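Local coordinates for IMC sub-compartment protein ISP1 (Toxoplasma gondii, PDB 4CHM) that belongs to the inner membrane complex sub-compartment proteins critical for parasite replication and probably serves in cell division, with a core that adopts a pleckstrin homology fold, at residues L36-H41 against L49-E54; M24-L29 against L104-V109; D64-L69 against A92-E97. One frame throughout, in Å; residues are numbered along the deposited sequence.

Interaction 1: residues L36-H41 against L49-E54; sequences LQCILH and LSISCE
The imidazole of His41 faces Ser50 edge-on: the hydroxyl OG lies near the ring plane, and its closest approach is to the CB of His41 at 3.3 Å. A water bridges the two side chains, 2.5 Å from His41 ND1 and 2.7 Å from Ser50 OG. The chi1 of 58° sets OG of Ser50 between its own backbone N and carbonyl carbon, within reach of this water and of a second one, which donates to Ile39 O. At the other end the side chain of Glu54 crosses that of Leu36 at about a right angle, bringing carboxylate OE2 to 3.4 Å from Leu36 CD2. Between these ends the strands form the hairpin of the second and third strands of the pleckstrin homology fold. Two hydrogen-bonded pairs, Ile39 with Ser52 and His41 with Ser50, hold it through reciprocal N-H to O bonds; Ile39 N reaches Ser52 O at 2.9 Å. The non-hydrogen-bonded pair Leu40 and Ile51 turns to the other, buried face. There the two side chains run side by side and point the same way, with Leu40 CD1 3.8 Å from Ile51 CG1 and 4.1 Å from Leu49 CD2. On this face too, a disulfide links Cys38 to Cys53, and CG2 of Ile51 lies 4.0 Å from SG of Cys38. Val28 of strand 24-29 packs against both Cys38 and Ile51.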
ATOM      1  N   LEU A  36      12.494  -4.880  -2.483  1.00 29.32           N
ATOM      2  CA  LEU A  36      12.506  -4.484  -3.868  1.00 27.78           C
ATOM      3  C   LEU A  36      12.104  -3.047  -3.996  1.00 25.11           C
ATOM      4  O   LEU A  36      11.146  -2.654  -3.442  1.00 19.35           O
ATOM      5  CB  LEU A  36      11.549  -5.318  -4.712  1.00 27.59           C
ATOM      6  CG  LEU A  36      11.688  -6.819  -4.817  1.00 35.59           C
ATOM      7  CD1 LEU A  36      10.532  -7.443  -5.558  1.00 36.45           C
ATOM      8  CD2 LEU A  36      12.966  -7.118  -5.532  1.00 31.86           C
ATOM      9  N   GLN A  37      12.869  -2.280  -4.742  1.00 22.69           N
ATOM     10  CA  GLN A  37      12.467  -0.942  -5.173  1.00 24.40           C
ATOM     11  C   GLN A  37      11.459  -1.056  -6.303  1.00 23.08           C
ATOM     12  O   GLN A  37      11.720  -1.708  -7.259  1.00 20.48           O
ATOM     13  CB  GLN A  37      13.613  -0.123  -5.744  1.00 27.35           C
ATOM     14  CG  GLN A  37      14.889   0.046  -4.987  1.00 33.39           C
ATOM     15  CD  GLN A  37      15.871   0.935  -5.733  1.00 35.82           C
ATOM     16  OE1 GLN A  37      16.328   0.620  -6.814  1.00 42.75           O
ATOM     17  NE2 GLN A  37      16.161   2.050  -5.165  1.00 31.42           N
ATOM     18  N   CYS A  38      10.341  -0.379  -6.189  1.00 17.21           N
ATOM     19  CA  CYS A  38       9.263  -0.500  -7.123  1.00 17.60           C
ATOM     20  C   CYS A  38       8.543   0.808  -7.439  1.00 19.21           C
ATOM     21  O   CYS A  38       8.648   1.754  -6.722  1.00 16.65           O
ATOM     22  CB  CYS A  38       8.245  -1.497  -6.591  1.00 20.72           C
ATOM     23  SG  CYS A  38       8.794  -3.143  -6.193  1.00 21.97           S
ATOM     24  N   ILE A  39       7.778   0.812  -8.511  1.00 16.61           N
ATOM     25  CA  ILE A  39       6.809   1.857  -8.772  1.00 17.31           C
ATOM     26  C   ILE A  39       5.400   1.334  -8.624  1.00 17.51           C
ATOM     27  O   ILE A  39       5.032   0.305  -9.219  1.00 17.65           O
ATOM     28  CB  ILE A  39       6.988   2.408 -10.202  1.00 18.20           C
ATOM     29  CG1 ILE A  39       8.416   2.996 -10.377  1.00 18.94           C
ATOM     30  CG2 ILE A  39       5.854   3.367 -10.593  1.00 16.07           C
ATOM     31  CD1 ILE A  39       8.680   4.239  -9.560  1.00 19.07           C
ATOM     32  N   LEU A  40       4.627   2.037  -7.803  1.00 17.83           N
ATOM     33  CA  LEU A  40       3.237   1.748  -7.556  1.00 17.21           C
ATOM     34  C   LEU A  40       2.395   2.723  -8.333  1.00 18.89           C
ATOM     35  O   LEU A  40       2.613   3.944  -8.273  1.00 22.57           O
ATOM     36  CB  LEU A  40       2.909   1.887  -6.065  1.00 15.60           C
ATOM     37  CG  LEU A  40       1.486   1.604  -5.590  1.00 16.87           C
ATOM     38  CD1 LEU A  40       1.101   0.122  -5.771  1.00 16.85           C
ATOM     39  CD2 LEU A  40       1.307   2.047  -4.124  1.00 17.89           C
ATOM     40  N   HIS A  41       1.396   2.196  -9.022  1.00 18.81           N
ATOM     41  CA  HIS A  41       0.580   2.998  -9.905  1.00 20.63           C
ATOM     42  C   HIS A  41      -0.856   2.589  -9.798  1.00 19.93           C
ATOM     43  O   HIS A  41      -1.155   1.436  -9.524  1.00 24.83           O
ATOM     44  CB  HIS A  41       1.062   2.861 -11.352  1.00 18.25           C
ATOM     45  CG  HIS A  41       0.252   3.655 -12.344  1.00 18.50           C
ATOM     46  ND1 HIS A  41      -0.680   3.094 -13.131  1.00 21.92           N
ATOM     47  CD2 HIS A  41       0.321   5.007 -12.726  1.00 20.27           C
ATOM     48  CE1 HIS A  41      -1.215   4.040 -13.961  1.00 18.92           C
ATOM     49  NE2 HIS A  41      -0.601   5.196 -13.720  1.00 20.03           N
ATOM     50  N   LEU A  49      -4.256  -1.689  -9.458  1.00 25.94           N
ATOM     51  CA  LEU A  49      -2.943  -1.232  -9.038  1.00 25.70           C
ATOM     52  C   LEU A  49      -1.896  -2.043  -9.777  1.00 23.52           C
ATOM     53  O   LEU A  49      -2.011  -3.256  -9.885  1.00 24.13           O
ATOM     54  CB  LEU A  49      -2.734  -1.494  -7.532  1.00 25.70           C
ATOM     55  CG  LEU A  49      -3.371  -0.600  -6.478  1.00 28.97           C
ATOM     56  CD1 LEU A  49      -3.083  -1.186  -5.107  1.00 28.62           C
ATOM     57  CD2 LEU A  49      -2.880   0.832  -6.552  1.00 26.17           C
ATOM     58  N   SER A  50      -0.807  -1.400 -10.154  1.00 22.32           N
ATOM     59  CA  SER A  50       0.346  -2.144 -10.571  1.00 18.91           C
ATOM     60  C   SER A  50       1.500  -1.896  -9.629  1.00 18.43           C
ATOM     61  O   SER A  50       1.647  -0.796  -9.066  1.00 17.27           O
ATOM     62  CB  SER A  50       0.731  -1.777 -11.999  1.00 17.51           C
ATOM     63  OG  SER A  50       0.988  -0.389 -12.100  1.00 21.17           O
ATOM     64  N   ILE A  51       2.353  -2.913  -9.518  1.00 18.35           N
ATOM     65  CA  ILE A  51       3.595  -2.840  -8.783  1.00 18.05           C
ATOM     66  C   ILE A  51       4.698  -3.327  -9.736  1.00 19.07           C
ATOM     67  O   ILE A  51       4.661  -4.458 -10.226  1.00 17.93           O
ATOM     68  CB  ILE A  51       3.551  -3.773  -7.568  1.00 18.30           C
ATOM     69  CG1 ILE A  51       2.368  -3.390  -6.651  1.00 18.93           C
ATOM     70  CG2 ILE A  51       4.867  -3.723  -6.812  1.00 19.70           C
ATOM     71  CD1 ILE A  51       2.126  -4.379  -5.533  1.00 20.33           C
ATOM     72  N   SER A  52       5.674  -2.484  -9.972  1.00 18.32           N
ATOM     73  CA  SER A  52       6.690  -2.745 -10.979  1.00 19.05           C
ATOM     74  C   SER A  52       8.015  -2.716 -10.303  1.00 20.06           C
ATOM     75  O   SER A  52       8.390  -1.685  -9.771  1.00 23.42           O
ATOM     76  CB  SER A  52       6.647  -1.640 -12.040  1.00 16.49           C
ATOM     77  OG  SER A  52       7.650  -1.843 -13.013  1.00 17.48           O
ATOM     78  N   CYS A  53       8.737  -3.846 -10.319  1.00 20.16           N
ATOM     79  CA  CYS A  53      10.044  -3.952  -9.662  1.00 22.79           C
ATOM     80  C   CYS A  53      10.988  -4.793 -10.513  1.00 21.99           C
ATOM     81  O   CYS A  53      10.596  -5.824 -11.030  1.00 20.45           O
ATOM     82  CB  CYS A  53       9.928  -4.649  -8.298  1.00 22.21           C
ATOM     83  SG  CYS A  53       8.371  -4.402  -7.418  1.00 22.06           S
ATOM     84  N   GLU A  54      12.219  -4.330 -10.657  1.00 19.94           N
ATOM     85  CA  GLU A  54      13.223  -5.060 -11.404  1.00 23.90           C
ATOM     86  C   GLU A  54      12.649  -5.607 -12.721  1.00 26.79           C
ATOM     87  O   GLU A  54      12.767  -6.813 -13.032  1.00 25.95           O
ATOM     88  CB  GLU A  54      13.844  -6.164 -10.519  1.00 24.50           C
ATOM     89  CG  GLU A  54      14.700  -5.553  -9.396  1.00 26.27           C
ATOM     90  CD  GLU A  54      15.135  -6.543  -8.324  1.00 28.68           C
ATOM     91  OE1 GLU A  54      14.877  -7.753  -8.471  1.00 29.91           O
ATOM     92  OE2 GLU A  54      15.713  -6.086  -7.306  1.00 29.77           O
TER
HETATM   93  O   HOH W   1      12.879  -1.656  -9.527  1.00 28.34           O
HETATM   94  O   HOH W   2       3.530   0.201 -11.267  1.00 19.03           O
HETATM   95  O   HOH W   3      -1.373   0.738 -12.735  1.00 24.29           O

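Interaction 2: residues M24-L29 against L104-V109. With SO4 (sulfate ion), chain H.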
ATOM      1  N   MET A  24       4.345   6.171  -8.229  1.00 17.59           N
ATOM      2  CA  MET A  24       5.121   6.629  -7.083  1.00 18.80           C
ATOM      3  C   MET A  24       6.075   5.548  -6.549  1.00 18.17           C
ATOM      4  O   MET A  24       5.787   4.344  -6.625  1.00 17.57           O
ATOM      5  CB  MET A  24       4.189   7.089  -5.962  1.00 17.72           C
ATOM      6  CG  MET A  24       3.367   5.930  -5.365  1.00 19.31           C
ATOM      7  SD  MET A  24       2.114   6.515  -4.193  1.00 21.79           S
ATOM      8  CE  MET A  24       3.185   7.072  -2.864  1.00 20.30           C
ATOM      9  N   ALA A  25       7.157   5.969  -5.959  1.00 17.35           N
ATOM     10  CA  ALA A  25       8.138   5.071  -5.420  1.00 18.97           C
ATOM     11  C   ALA A  25       7.728   4.412  -4.090  1.00 22.40           C
ATOM     12  O   ALA A  25       7.322   5.066  -3.140  1.00 19.28           O
ATOM     13  CB  ALA A  25       9.455   5.796  -5.267  1.00 19.19           C
ATOM     14  N   VAL A  26       7.863   3.102  -4.057  1.00 20.17           N
ATOM     15  CA  VAL A  26       7.682   2.326  -2.859  1.00 21.92           C
ATOM     16  C   VAL A  26       8.608   1.145  -2.833  1.00 22.35           C
ATOM     17  O   VAL A  26       9.183   0.823  -3.792  1.00 19.78           O
ATOM     18  CB  VAL A  26       6.256   1.762  -2.690  1.00 23.13           C
ATOM     19  CG1 VAL A  26       5.216   2.806  -2.523  1.00 21.98           C
ATOM     20  CG2 VAL A  26       5.909   0.751  -3.729  1.00 22.68           C
ATOM     21  N   LEU A  27       8.681   0.495  -1.695  1.00 23.57           N
ATOM     22  CA  LEU A  27       9.306  -0.797  -1.569  1.00 23.95           C
ATOM     23  C   LEU A  27       8.315  -1.894  -1.338  1.00 23.64           C
ATOM     24  O   LEU A  27       7.326  -1.719  -0.686  1.00 25.68           O
ATOM     25  CB  LEU A  27      10.304  -0.830  -0.439  1.00 25.94           C
ATOM     26  CG  LEU A  27      11.366   0.221  -0.341  1.00 31.15           C
ATOM     27  CD1 LEU A  27      12.261  -0.094   0.830  1.00 29.28           C
ATOM     28  CD2 LEU A  27      12.148   0.298  -1.604  1.00 36.84           C
ATOM     29  N   VAL A  28       8.610  -3.039  -1.892  1.00 18.76           N
ATOM     30  CA  VAL A  28       7.960  -4.231  -1.503  1.00 19.17           C
ATOM     31  C   VAL A  28       8.874  -5.014  -0.577  1.00 19.96           C
ATOM     32  O   VAL A  28      10.044  -5.123  -0.804  1.00 19.66           O
ATOM     33  CB  VAL A  28       7.540  -5.038  -2.727  1.00 21.12           C
ATOM     34  CG1 VAL A  28       7.120  -6.421  -2.364  1.00 20.53           C
ATOM     35  CG2 VAL A  28       6.474  -4.307  -3.508  1.00 21.53           C
ATOM     36  N   LEU A  29       8.321  -5.524   0.494  1.00 21.87           N
ATOM     37  CA  LEU A  29       9.103  -6.305   1.452  1.00 19.30           C
ATOM     38  C   LEU A  29       8.851  -7.829   1.292  1.00 21.69           C
ATOM     39  O   LEU A  29       7.718  -8.325   1.462  1.00 18.42           O
ATOM     40  CB  LEU A  29       8.852  -5.819   2.890  1.00 22.42           C
ATOM     41  CG  LEU A  29       8.898  -4.282   3.113  1.00 25.73           C
ATOM     42  CD1 LEU A  29       8.246  -3.853   4.423  1.00 22.77           C
ATOM     43  CD2 LEU A  29      10.323  -3.702   2.994  1.00 24.38           C
ATOM     44  N   LEU A 104       3.689  -3.286   1.243  1.00 15.62           N
ATOM     45  CA  LEU A 104       4.235  -2.094   0.582  1.00 15.25           C
ATOM     46  C   LEU A 104       4.705  -1.168   1.662  1.00 16.92           C
ATOM     47  O   LEU A 104       3.950  -0.858   2.615  1.00 17.77           O
ATOM     48  CB  LEU A 104       3.155  -1.353  -0.193  1.00 15.88           C
ATOM     49  CG  LEU A 104       2.377  -2.123  -1.254  1.00 18.50           C
ATOM     50  CD1 LEU A 104       1.255  -1.266  -1.779  1.00 19.38           C
ATOM     51  CD2 LEU A 104       3.294  -2.548  -2.364  1.00 20.00           C
ATOM     52  N   ARG A 105       5.925  -0.685   1.540  1.00 15.48           N
ATOM     53  CA  ARG A 105       6.412   0.328   2.507  1.00 17.82           C
ATOM     54  C   ARG A 105       6.485   1.710   1.835  1.00 17.93           C
ATOM     55  O   ARG A 105       7.149   1.865   0.816  1.00 16.25           O
ATOM     56  CB  ARG A 105       7.792  -0.047   3.050  1.00 18.37           C
ATOM     57  CG  ARG A 105       8.306   1.000   4.057  1.00 23.18           C
ATOM     58  CD  ARG A 105       9.697   0.665   4.531  1.00 22.26           C
ATOM     59  NE  ARG A 105       9.731  -0.511   5.418  1.00 21.46           N
ATOM     60  CZ  ARG A 105      10.868  -1.119   5.784  1.00 25.21           C
ATOM     61  NH1 ARG A 105      12.027  -0.703   5.268  1.00 26.55           N
ATOM     62  NH2 ARG A 105      10.850  -2.186   6.591  1.00 24.17           N
ATOM     63  N   PHE A 106       5.739   2.672   2.373  1.00 16.62           N
ATOM     64  CA  PHE A 106       5.709   4.017   1.837  1.00 17.45           C
ATOM     65  C   PHE A 106       6.837   4.840   2.441  1.00 18.88           C
ATOM     66  O   PHE A 106       7.512   4.381   3.346  1.00 18.48           O
ATOM     67  CB  PHE A 106       4.332   4.671   2.111  1.00 15.95           C
ATOM     68  CG  PHE A 106       3.215   4.042   1.337  1.00 15.04           C
ATOM     69  CD1 PHE A 106       2.620   2.862   1.797  1.00 14.62           C
ATOM     70  CD2 PHE A 106       2.880   4.516   0.058  1.00 14.11           C
ATOM     71  CE1 PHE A 106       1.673   2.206   1.019  1.00 15.12           C
ATOM     72  CE2 PHE A 106       1.939   3.872  -0.708  1.00 14.66           C
ATOM     73  CZ  PHE A 106       1.329   2.712  -0.232  1.00 13.94           C
ATOM     74  N   ASP A 107       6.942   6.096   2.026  1.00 22.63           N
ATOM     75  CA  ASP A 107       7.998   6.998   2.503  1.00 27.60           C
ATOM     76  C   ASP A 107       7.897   7.373   3.987  1.00 27.08           C
ATOM     77  O   ASP A 107       8.863   7.806   4.582  1.00 32.39           O
ATOM     78  CB  ASP A 107       8.016   8.266   1.654  1.00 36.18           C
ATOM     79  CG  ASP A 107       8.519   8.011   0.252  1.00 46.08           C
ATOM     80  OD1 ASP A 107       8.649   6.825  -0.131  1.00 57.58           O
ATOM     81  OD2 ASP A 107       8.807   8.986  -0.471  1.00 55.76           O
ATOM     82  N   GLY A 108       6.719   7.265   4.568  1.00 24.27           N
ATOM     83  CA  GLY A 108       6.573   7.556   5.990  1.00 22.68           C
ATOM     84  C   GLY A 108       5.132   7.385   6.408  1.00 23.37           C
ATOM     85  O   GLY A 108       4.311   6.846   5.638  1.00 18.47           O
ATOM     86  N   VAL A 109       4.829   7.776   7.644  1.00 17.81           N
ATOM     87  CA  VAL A 109       3.565   7.424   8.263  1.00 19.93           C
ATOM     88  C   VAL A 109       2.402   8.096   7.550  1.00 20.44           C
ATOM     89  O   VAL A 109       1.327   7.522   7.440  1.00 21.29           O
ATOM     90  CB  VAL A 109       3.571   7.782   9.782  1.00 20.04           C
ATOM     91  CG1 VAL A 109       2.252   7.392  10.431  1.00 20.73           C
ATOM     92  CG2 VAL A 109       4.718   7.046  10.470  1.00 19.98           C
TER
HETATM   93  S   SO4 H1182      14.514  -1.787   7.601  1.00 42.62           S
HETATM   94  O1  SO4 H1182      14.306  -0.460   8.293  1.00 36.78           O
HETATM   95  O2  SO4 H1182      13.482  -2.825   8.029  1.00 45.04           O
HETATM   96  O3  SO4 H1182      15.891  -2.307   7.885  1.00 43.11           O
HETATM   97  O4  SO4 H1182      14.476  -1.656   6.104  1.00 44.00           O
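Val26 and Phe106 pack side by side, pointing the same way, with the valine methyl CG1 making an off-centre CH-pi contact, 4.3 Å from the centroid of the Phe106 ring and 30° off its normal. Met24 comes to the same ring from another direction: its chain bends at chi3 and brings the methyl CE to the ring edge, in plane, 3.9 Å from Phe106 CD2. The two side chains cross at about a right angle. Leu40 also touches the phenyl ring, and Phe115 of helix 109-125 meets it with the planes at about 40°. One step along the sheet, CG2 of Val28 lies 3.8 Å from CD2 of Leu104, and both residues reach Ile51. The backbones join in an antiparallel hydrogen-bonded pair, Leu27 with Arg105, in which Arg105 N donates to Leu27 O at 2.8 Å and Leu27 N returns a longer, nearly straight bond to Arg105 O. This is the pairing of the first and last strands of the pleckstrin homology fold; past Arg105 the chain leaves the sheet and Gly108 takes the N-cap position of helix 109-125. On the side of the sheet bearing Leu27 and Arg105, the guanidinium is covered on one face by Leu29, whose CD2 sits over its centre, 3.8 Å above the plane. A sulfate, probably from the crystallisation liquor, takes two bonds from it: Arg105 NH1 to O4 at 2.8 Å, with O4 at the guanidinium edge and near its plane, and Arg105 NH2 to O2 at 3.1 Å, with O2 out of that plane on the side away from Leu29. NE forms a salt bridge with Asp87, while NH2 also donates to the carbonyl of Asn83.

Interaction 3: residues D64-L69 against A92-E97; sequences DIKALL and ALHLLE
Strands 65-69 and 92-95 run antiparallel, 146° between their directions and 4.6 Å apart at closest approach, and a classic beta bulge shifts their register where Lys66 and Ala67 both face His94. Lys66 N donates to His94 O at 2.9 Å, nearly along the C=O axis, and Ala67 N adds a weak second bond to the same oxygen. The side chains round the bulge follow from this: Lys66 lies alongside His94 and points the same way, its CE 4.0 Å from CE1 of the imidazole, while CB of Ala67 sits at the ring edge, near ND1. Asp64 holds the far end of the pairing with two kinds of acceptor. Leu96 N donates to Asp64 O at 2.6 Å from above the carbonyl plane, and the carboxylate receives the next amide, Glu97 N to Asp64 OD1 at 2.8 Å. The chi1 of -172° turns CG of Asp64 anti to its backbone N, on the side where these amides lie. The other carboxylate oxygen, OD2, rests 3.6 Å from CB of Leu95. Toward the protein interior, Leu68 and Leu93 run side by side, their CD2 methyls 3.6 Å apart, and Ile65 meets Leu95 more loosely on the same face. On the opposite face CB of Leu69 packs on CB of Ala92 at 4.0 Å. Helix 109-125 covers the inward face, with Leu119 on Leu68 and Phe115 on Leu93, and Ile60 of strand 56-61 touches Ile65, Leu93 and Leu95. Leu75 of helix 72-76 covers Leu69 and Ala92, and strand 101-105 continues the sheet beyond strand 90-95.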
ATOM      1  N   ASP A  64      -9.573  -7.623  -6.356  1.00 27.10           N
ATOM      2  CA  ASP A  64      -8.815  -8.720  -5.741  1.00 24.18           C
ATOM      3  C   ASP A  64      -8.198  -8.330  -4.395  1.00 20.79           C
ATOM      4  O   ASP A  64      -7.507  -9.118  -3.766  1.00 21.73           O
ATOM      5  CB  ASP A  64      -7.720  -9.217  -6.690  1.00 27.33           C
ATOM      6  CG  ASP A  64      -7.034 -10.463  -6.176  1.00 30.53           C
ATOM      7  OD1 ASP A  64      -7.731 -11.349  -5.654  1.00 34.59           O
ATOM      8  OD2 ASP A  64      -5.794 -10.547  -6.253  1.00 31.75           O
ATOM      9  N   ILE A  65      -8.404  -7.096  -3.986  1.00 22.20           N
ATOM     10  CA  ILE A  65      -7.852  -6.636  -2.743  1.00 23.22           C
ATOM     11  C   ILE A  65      -8.927  -6.746  -1.687  1.00 26.17           C
ATOM     12  O   ILE A  65      -9.811  -5.917  -1.607  1.00 30.35           O
ATOM     13  CB  ILE A  65      -7.326  -5.193  -2.838  1.00 24.56           C
ATOM     14  CG1 ILE A  65      -6.170  -5.124  -3.844  1.00 22.11           C
ATOM     15  CG2 ILE A  65      -6.830  -4.727  -1.463  1.00 22.83           C
ATOM     16  CD1 ILE A  65      -5.952  -3.734  -4.432  1.00 23.67           C
ATOM     17  N   LYS A  66      -8.859  -7.835  -0.934  1.00 28.42           N
ATOM     18  CA  LYS A  66      -9.854  -8.209   0.036  1.00 29.50           C
ATOM     19  C   LYS A  66      -9.777  -7.294   1.273  1.00 30.01           C
ATOM     20  O   LYS A  66     -10.795  -6.974   1.875  1.00 29.91           O
ATOM     21  CB  LYS A  66      -9.594  -9.659   0.442  1.00 30.95           C
ATOM     22  CG  LYS A  66     -10.638 -10.311   1.323  1.00 35.79           C
ATOM     23  CD  LYS A  66     -10.151 -11.709   1.715  1.00 38.95           C
ATOM     24  CE  LYS A  66     -10.618 -12.123   3.105  1.00 48.42           C
ATOM     25  NZ  LYS A  66     -12.091 -11.968   3.249  1.00 56.04           N
ATOM     26  N   ALA A  67      -8.572  -6.872   1.638  1.00 24.32           N
ATOM     27  CA  ALA A  67      -8.374  -6.140   2.908  1.00 25.62           C
ATOM     28  C   ALA A  67      -7.044  -5.386   2.880  1.00 24.36           C
ATOM     29  O   ALA A  67      -6.101  -5.828   2.235  1.00 24.76           O
ATOM     30  CB  ALA A  67      -8.390  -7.113   4.091  1.00 22.73           C
ATOM     31  N   LEU A  68      -6.912  -4.359   3.679  1.00 21.51           N
ATOM     32  CA  LEU A  68      -5.640  -3.751   3.875  1.00 23.27           C
ATOM     33  C   LEU A  68      -5.186  -3.957   5.287  1.00 22.07           C
ATOM     34  O   LEU A  68      -5.856  -3.600   6.190  1.00 19.64           O
ATOM     35  CB  LEU A  68      -5.641  -2.277   3.515  1.00 22.07           C
ATOM     36  CG  LEU A  68      -6.130  -1.864   2.156  1.00 24.64           C
ATOM     37  CD1 LEU A  68      -6.732  -0.503   2.212  1.00 31.02           C
ATOM     38  CD2 LEU A  68      -5.107  -1.982   1.072  1.00 23.18           C
ATOM     39  N   LEU A  69      -3.999  -4.519   5.438  1.00 18.67           N
ATOM     40  CA  LEU A  69      -3.375  -4.679   6.734  1.00 19.27           C
ATOM     41  C   LEU A  69      -2.531  -3.437   7.025  1.00 19.47           C
ATOM     42  O   LEU A  69      -1.592  -3.146   6.305  1.00 20.51           O
ATOM     43  CB  LEU A  69      -2.483  -5.917   6.712  1.00 19.97           C
ATOM     44  CG  LEU A  69      -3.059  -7.219   6.159  1.00 23.97           C
ATOM     45  CD1 LEU A  69      -2.192  -8.433   6.453  1.00 23.81           C
ATOM     46  CD2 LEU A  69      -4.462  -7.434   6.676  1.00 24.38           C
ATOM     47  N   ALA A  92      -0.012  -3.686   3.802  1.00 18.73           N
ATOM     48  CA  ALA A  92      -0.031  -4.929   3.001  1.00 18.59           C
ATOM     49  C   ALA A  92      -1.369  -5.119   2.335  1.00 18.86           C
ATOM     50  O   ALA A  92      -2.410  -5.007   2.981  1.00 19.49           O
ATOM     51  CB  ALA A  92       0.299  -6.130   3.862  1.00 14.78           C
ATOM     52  N   LEU A  93      -1.341  -5.472   1.053  1.00 18.11           N
ATOM     53  CA  LEU A  93      -2.548  -5.839   0.344  1.00 17.29           C
ATOM     54  C   LEU A  93      -2.824  -7.294   0.558  1.00 18.32           C
ATOM     55  O   LEU A  93      -2.069  -8.164   0.088  1.00 18.64           O
ATOM     56  CB  LEU A  93      -2.405  -5.582  -1.162  1.00 16.94           C
ATOM     57  CG  LEU A  93      -1.752  -4.284  -1.611  1.00 16.83           C
ATOM     58  CD1 LEU A  93      -1.539  -4.366  -3.118  1.00 16.06           C
ATOM     59  CD2 LEU A  93      -2.612  -3.078  -1.227  1.00 17.74           C
ATOM     60  N   HIS A  94      -3.911  -7.569   1.241  1.00 19.58           N
ATOM     61  CA  HIS A  94      -4.381  -8.921   1.412  1.00 22.92           C
ATOM     62  C   HIS A  94      -5.256  -9.240   0.210  1.00 21.80           C
ATOM     63  O   HIS A  94      -6.262  -8.626   0.007  1.00 20.99           O
ATOM     64  CB  HIS A  94      -5.185  -9.030   2.713  1.00 28.53           C
ATOM     65  CG  HIS A  94      -5.577 -10.421   3.072  1.00 29.11           C
ATOM     66  ND1 HIS A  94      -6.649 -10.701   3.873  1.00 33.46           N
ATOM     67  CD2 HIS A  94      -5.041 -11.607   2.737  1.00 34.05           C
ATOM     68  CE1 HIS A  94      -6.763 -12.003   4.011  1.00 34.50           C
ATOM     69  NE2 HIS A  94      -5.795 -12.576   3.336  1.00 38.73           N
ATOM     70  N   LEU A  95      -4.848 -10.218  -0.571  1.00 21.08           N
ATOM     71  CA  LEU A  95      -5.500 -10.516  -1.838  1.00 23.40           C
ATOM     72  C   LEU A  95      -6.581 -11.595  -1.746  1.00 23.55           C
ATOM     73  O   LEU A  95      -6.406 -12.555  -1.077  1.00 22.27           O
ATOM     74  CB  LEU A  95      -4.478 -10.883  -2.912  1.00 19.33           C
ATOM     75  CG  LEU A  95      -3.293  -9.950  -3.061  1.00 23.59           C
ATOM     76  CD1 LEU A  95      -2.251 -10.432  -4.036  1.00 22.69           C
ATOM     77  CD2 LEU A  95      -3.752  -8.556  -3.386  1.00 21.95           C
ATOM     78  N   LEU A  96      -7.704 -11.372  -2.406  1.00 24.63           N
ATOM     79  CA  LEU A  96      -8.815 -12.309  -2.390  1.00 26.04           C
ATOM     80  C   LEU A  96      -8.579 -13.677  -3.005  1.00 27.88           C
ATOM     81  O   LEU A  96      -8.773 -14.663  -2.358  1.00 26.22           O
ATOM     82  CB  LEU A  96     -10.008 -11.661  -3.079  1.00 31.98           C
ATOM     83  CG  LEU A  96     -11.378 -12.342  -3.121  1.00 31.74           C
ATOM     84  CD1 LEU A  96     -11.725 -13.042  -1.833  1.00 30.07           C
ATOM     85  CD2 LEU A  96     -12.443 -11.338  -3.495  1.00 30.74           C
ATOM     86  N   GLU A  97      -8.046 -13.739  -4.209  1.00 31.15           N
ATOM     87  CA  GLU A  97      -7.879 -15.047  -4.855  1.00 31.95           C
ATOM     88  C   GLU A  97      -6.882 -15.942  -4.136  1.00 33.52           C
ATOM     89  O   GLU A  97      -7.204 -17.076  -3.803  1.00 33.69           O
ATOM     90  CB  GLU A  97      -7.482 -14.903  -6.317  1.00 35.71           C
ATOM     91  CG  GLU A  97      -7.379 -16.228  -7.071  1.00 39.94           C
ATOM     92  CD  GLU A  97      -7.030 -16.018  -8.539  1.00 42.27           C
ATOM     93  OE1 GLU A  97      -7.716 -15.225  -9.218  1.00 44.88           O
ATOM     94  OE2 GLU A  97      -6.063 -16.627  -9.006  1.00 46.66           O
TER

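In the fold
All three contacts belong to one antiparallel sheet, bent in the pleckstrin homology fold so that its ends approach each other. Along the chain, the loop closed by interaction 2 encloses both others, interaction 1 closing before interaction 3 opens. The centres of interactions 1 and 2 are about 10 Å apart; strands 24-29 and 35-43 are neighbours joined by backbone bonds such as Cys38 N to Val26 O at 2.9 Å. The centre of interaction 3 lies about 16 Å from the centre of either. Its side chains nevertheless meet theirs in the interior, Leu93 reaching Leu104 and both Ile65 and Leu93 reaching Leu49, so the three pairings share one hydrophobic core, which helix 109-125 helps to close.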